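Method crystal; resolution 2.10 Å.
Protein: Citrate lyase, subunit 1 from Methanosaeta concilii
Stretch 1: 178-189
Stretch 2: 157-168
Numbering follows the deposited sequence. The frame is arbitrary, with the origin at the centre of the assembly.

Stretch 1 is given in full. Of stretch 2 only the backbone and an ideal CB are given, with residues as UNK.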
# COMPACT_ATOMS: atom_id res chain seq x y z
N LEU C 178 -65.33 42.58 -19.07
CA LEU C 178 -64.52 42.87 -17.89
C LEU C 178 -64.67 41.81 -16.81
O LEU C 178 -63.69 41.50 -16.15
CB LEU C 178 -64.83 44.27 -17.30
CG LEU C 178 -64.31 45.48 -18.07
CD1 LEU C 178 -65.15 46.71 -17.77
CD2 LEU C 178 -62.84 45.74 -17.77
N VAL C 179 -65.89 41.26 -16.65
CA VAL C 179 -66.18 40.20 -15.67
C VAL C 179 -65.62 38.86 -16.19
O VAL C 179 -65.06 38.10 -15.41
CB VAL C 179 -67.68 40.11 -15.25
CG1 VAL C 179 -67.88 39.07 -14.16
CG2 VAL C 179 -68.20 41.46 -14.76
N GLU C 180 -65.77 38.59 -17.52
CA GLU C 180 -65.26 37.40 -18.21
C GLU C 180 -63.75 37.31 -17.98
O GLU C 180 -63.27 36.27 -17.54
CB GLU C 180 -65.58 37.51 -19.72
CG GLU C 180 -64.88 36.50 -20.62
CD GLU C 180 -65.08 36.71 -22.12
OE1 GLU C 180 -65.09 37.89 -22.56
OE2 GLU C 180 -65.19 35.70 -22.85
N GLU C 181 -63.03 38.44 -18.19
CA GLU C 181 -61.59 38.57 -18.00
C GLU C 181 -61.20 38.45 -16.53
O GLU C 181 -60.17 37.82 -16.22
CB GLU C 181 -61.08 39.89 -18.61
CG GLU C 181 -60.73 39.77 -20.09
CD GLU C 181 -61.12 40.92 -21.01
OE1 GLU C 181 -60.70 42.08 -20.75
OE2 GLU C 181 -61.80 40.65 -22.02
N PHE C 182 -62.01 39.05 -15.62
CA PHE C 182 -61.75 39.01 -14.18
C PHE C 182 -61.88 37.61 -13.58
O PHE C 182 -61.01 37.21 -12.78
CB PHE C 182 -62.61 40.04 -13.42
CG PHE C 182 -62.61 39.85 -11.92
CD1 PHE C 182 -61.47 40.12 -11.16
CD2 PHE C 182 -63.72 39.33 -11.26
CE1 PHE C 182 -61.46 39.90 -9.79
CE2 PHE C 182 -63.70 39.11 -9.88
CZ PHE C 182 -62.57 39.40 -9.16
N ILE C 183 -62.95 36.88 -13.95
CA ILE C 183 -63.19 35.53 -13.39
C ILE C 183 -62.23 34.50 -14.04
O ILE C 183 -61.89 33.50 -13.38
CB ILE C 183 -64.68 35.10 -13.39
CG1 ILE C 183 -65.20 34.72 -14.80
CG2 ILE C 183 -65.56 36.19 -12.73
CD1 ILE C 183 -66.63 34.08 -14.78
N THR C 184 -61.75 34.78 -15.28
CA THR C 184 -60.76 33.95 -15.99
C THR C 184 -59.42 34.06 -15.26
O THR C 184 -58.75 33.05 -15.05
CB THR C 184 -60.70 34.31 -17.50
OG1 THR C 184 -61.94 33.92 -18.11
CG2 THR C 184 -59.56 33.63 -18.25
N ALA C 185 -59.05 35.30 -14.86
CA ALA C 185 -57.84 35.63 -14.10
C ALA C 185 -57.92 35.05 -12.69
O ALA C 185 -56.93 34.51 -12.19
CB ALA C 185 -57.67 37.14 -14.03
N LEU C 186 -59.12 35.13 -12.07
CA LEU C 186 -59.38 34.62 -10.72
C LEU C 186 -59.19 33.11 -10.66
O LEU C 186 -58.64 32.62 -9.67
CB LEU C 186 -60.77 35.02 -10.22
CG LEU C 186 -61.00 34.88 -8.71
CD1 LEU C 186 -60.35 36.03 -7.96
CD2 LEU C 186 -62.48 34.84 -8.39
N TRP C 187 -59.61 32.38 -11.73
CA TRP C 187 -59.40 30.93 -11.84
C TRP C 187 -57.90 30.61 -11.91
O TRP C 187 -57.45 29.67 -11.27
CB TRP C 187 -60.11 30.32 -13.06
CG TRP C 187 -59.87 28.85 -13.15
CD1 TRP C 187 -60.45 27.87 -12.39
CD2 TRP C 187 -58.86 28.20 -13.94
NE1 TRP C 187 -59.89 26.65 -12.70
CE2 TRP C 187 -58.90 26.82 -13.62
CE3 TRP C 187 -57.90 28.66 -14.86
CZ2 TRP C 187 -58.06 25.89 -14.24
CZ3 TRP C 187 -57.08 27.74 -15.48
CH2 TRP C 187 -57.16 26.37 -15.17
N ARG C 188 -57.13 31.40 -12.70
CA ARG C 188 -55.69 31.22 -12.86
C ARG C 188 -55.01 31.46 -11.52
O ARG C 188 -54.14 30.69 -11.12
CB ARG C 188 -55.15 32.16 -13.95
CG ARG C 188 -55.72 31.89 -15.34
CD ARG C 188 -54.87 32.56 -16.40
NE ARG C 188 -55.59 32.77 -17.66
CZ ARG C 188 -55.70 31.87 -18.63
NH1 ARG C 188 -55.16 30.66 -18.50
NH2 ARG C 188 -56.37 32.15 -19.74
N PHE C 189 -55.46 32.49 -10.80
CA PHE C 189 -55.01 32.84 -9.47
C PHE C 189 -55.33 31.69 -8.49
O PHE C 189 -54.47 31.31 -7.71
CB PHE C 189 -55.67 34.16 -9.04
CG PHE C 189 -55.49 34.58 -7.60
CD1 PHE C 189 -54.28 35.09 -7.15
CD2 PHE C 189 -56.56 34.50 -6.71
CE1 PHE C 189 -54.12 35.47 -5.82
CE2 PHE C 189 -56.40 34.89 -5.37
CZ PHE C 189 -55.17 35.38 -4.94
N UNK C 157 -58.37 20.10 -19.30
CA UNK C 157 -58.59 21.09 -20.36
C UNK C 157 -58.25 22.53 -19.97
O UNK C 157 -57.75 23.28 -20.81
CB UNK C 157 -60.05 21.03 -20.80
N UNK C 158 -58.53 22.91 -18.72
CA UNK C 158 -58.28 24.27 -18.25
C UNK C 158 -59.30 25.29 -18.72
O UNK C 158 -60.30 24.92 -19.35
CB UNK C 158 -56.89 24.72 -18.70
N UNK C 159 -59.07 26.58 -18.40
CA UNK C 159 -59.98 27.69 -18.74
C UNK C 159 -59.96 28.05 -20.25
O UNK C 159 -61.00 28.44 -20.78
CB UNK C 159 -59.60 28.92 -17.92
N UNK C 160 -58.80 27.94 -20.93
CA UNK C 160 -58.60 28.27 -22.35
C UNK C 160 -59.53 27.47 -23.28
O UNK C 160 -59.89 27.94 -24.37
CB UNK C 160 -57.14 28.01 -22.74
N UNK C 161 -59.94 26.26 -22.82
CA UNK C 161 -60.86 25.38 -23.54
C UNK C 161 -62.32 25.86 -23.43
O UNK C 161 -63.21 25.24 -24.03
CB UNK C 161 -60.74 23.95 -23.00
N UNK C 162 -62.57 26.98 -22.70
CA UNK C 162 -63.91 27.51 -22.46
C UNK C 162 -64.15 28.95 -22.92
O UNK C 162 -63.32 29.83 -22.68
CB UNK C 162 -64.21 27.42 -20.96
N UNK C 163 -65.34 29.20 -23.48
CA UNK C 163 -65.79 30.54 -23.84
C UNK C 163 -66.61 31.01 -22.62
O UNK C 163 -67.80 30.70 -22.52
CB UNK C 163 -66.60 30.55 -25.14
N UNK C 164 -65.92 31.68 -21.67
CA UNK C 164 -66.50 32.21 -20.43
C UNK C 164 -67.55 33.28 -20.74
O UNK C 164 -68.54 33.39 -20.01
CB UNK C 164 -65.41 32.79 -19.53
N UNK C 165 -67.37 33.98 -21.87
CA UNK C 165 -68.27 34.99 -22.41
C UNK C 165 -69.74 34.67 -22.19
O UNK C 165 -70.46 35.52 -21.67
CB UNK C 165 -68.01 35.16 -23.91
N UNK C 166 -70.16 33.43 -22.53
CA UNK C 166 -71.52 32.91 -22.31
C UNK C 166 -71.79 32.79 -20.78
O UNK C 166 -71.62 31.75 -20.14
CB UNK C 166 -71.69 31.55 -23.00
N UNK C 167 -72.17 33.95 -20.23
CA UNK C 167 -72.50 34.32 -18.87
C UNK C 167 -73.82 35.15 -18.96
O UNK C 167 -74.51 35.08 -20.00
CB UNK C 167 -71.36 35.10 -18.21
N UNK C 168 -74.16 35.93 -17.92
CA UNK C 168 -75.41 36.71 -17.87
C UNK C 168 -75.48 37.84 -18.91
O UNK C 168 -74.60 38.70 -18.96
CB UNK C 168 -75.58 37.31 -16.47

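Position 157 has nothing of the helix 178-189 within 5.5 Å of its ideal CB. Many residues would suit. It is Glu 157, which makes no contact with the helix.

Position 158 has phi 77° and psi -175°. Positive phi by itself favours glycine. The residue is Gly 158, and its CA packs 3.9 Å from Trp 187 CH2.

Position 159 points its CB toward the helix. The ideal CB is 3.5 Å from Trp 187 CE3 and 4.7 Å from Thr 184 CG2. Indole and methyl group call for an apolar side chain; leucine, valine, isoleucine or methionine are reasonable. It is Ile 159. Its CB meets Trp 187 CE3 at 3.5 Å, its CG2 lies 4.0 Å from Thr 184 CG2, and the same CG2 sits over one face of the Arg 188 guanidinium.

Position 160 points sideways, with its ideal CB 5.2 Å from Arg 188 NH2. An acid would answer that charge; asparagine or glutamine could also accept. It is Asp 160. OD1 lies at the guanidinium edge and forms a salt bridge, accepting hydrogen bonds from Arg 188 NH1 at 3.0 Å and Arg 188 NH2 at 3.1 Å.

Positions 161 and 162 have ideal CB atoms beyond 5.5 Å of the helix, so the choice is wide. They are Ala 161 and Leu 162. Leu 162 N closes a type I turn by bonding to Ile 159 O at 2.9 Å.

Position 163 points away. A polar residue would suit, though Glu 180 makes an acid less obvious. It is Asp 163, with OD1 4.2 Å from Glu 180 OE2, like charges close together.

Position 164 points toward the helix, its ideal CB 3.9 Å from both Glu 180 CG and Thr 184 OG1. A compact apolar residue fits, such as valine or alanine; threonine is also possible. It is Val 164, whose CG1 packs 3.5 Å from Ile 183 CD1.

Position 165 would place a CB 3.1 Å from Glu 180 OE2, which is tight. That favours glycine. It is Gly 165, whose N lies 2.9 Å from Glu 180 OE2.

Position 166 points away; a polar residue is natural. It is Ser 166, whose OG donates to Asp 163 OD2 at 2.9 Å.

Position 167 points toward the helix, but from farther off, so a long side chain is needed to make contact. It is Lys 167. Its CE reaches Val 179 CG1 at 3.7 Å.

Position 168 has nothing of the helix within 5.5 Å of its ideal CB, so many side chains would suit. It is Leu 168.

Stretch 2 157-168: EGIDALDVGSKL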
# COMPACT_ATOMS: atom_id res chain seq x y z
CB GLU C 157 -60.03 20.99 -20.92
CG GLU C 157 -60.31 19.70 -21.66
CD GLU C 157 -61.76 19.29 -21.84
OE1 GLU C 157 -62.00 18.10 -22.15
OE2 GLU C 157 -62.65 20.16 -21.69
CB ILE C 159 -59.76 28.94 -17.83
CG1 ILE C 159 -61.01 29.82 -17.72
CG2 ILE C 159 -58.52 29.77 -18.22
CD1 ILE C 159 -61.90 29.51 -16.60
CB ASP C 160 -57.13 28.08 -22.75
CG ASP C 160 -56.15 29.00 -22.05
OD1 ASP C 160 -56.32 29.25 -20.83
OD2 ASP C 160 -55.18 29.44 -22.71
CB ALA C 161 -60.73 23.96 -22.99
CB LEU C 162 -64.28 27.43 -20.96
CG LEU C 162 -64.24 26.07 -20.28
CD1 LEU C 162 -64.16 26.24 -18.79
CD2 LEU C 162 -65.45 25.24 -20.66
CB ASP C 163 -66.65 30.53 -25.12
CG ASP C 163 -67.38 31.84 -25.38
OD1 ASP C 163 -66.70 32.86 -25.61
OD2 ASP C 163 -68.63 31.85 -25.32
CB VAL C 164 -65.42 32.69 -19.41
CG1 VAL C 164 -66.05 33.25 -18.14
CG2 VAL C 164 -64.45 31.56 -19.05
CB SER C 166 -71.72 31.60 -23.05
OG SER C 166 -71.39 31.77 -24.42
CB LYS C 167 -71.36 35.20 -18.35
CG LYS C 167 -71.18 35.20 -16.84
CD LYS C 167 -69.73 35.44 -16.42
CE LYS C 167 -69.21 36.82 -16.75
NZ LYS C 167 -68.63 36.88 -18.12
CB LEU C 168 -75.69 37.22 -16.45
CG LEU C 168 -76.23 36.15 -15.49
CD1 LEU C 168 -75.60 36.26 -14.12
CD2 LEU C 168 -77.76 36.15 -15.43
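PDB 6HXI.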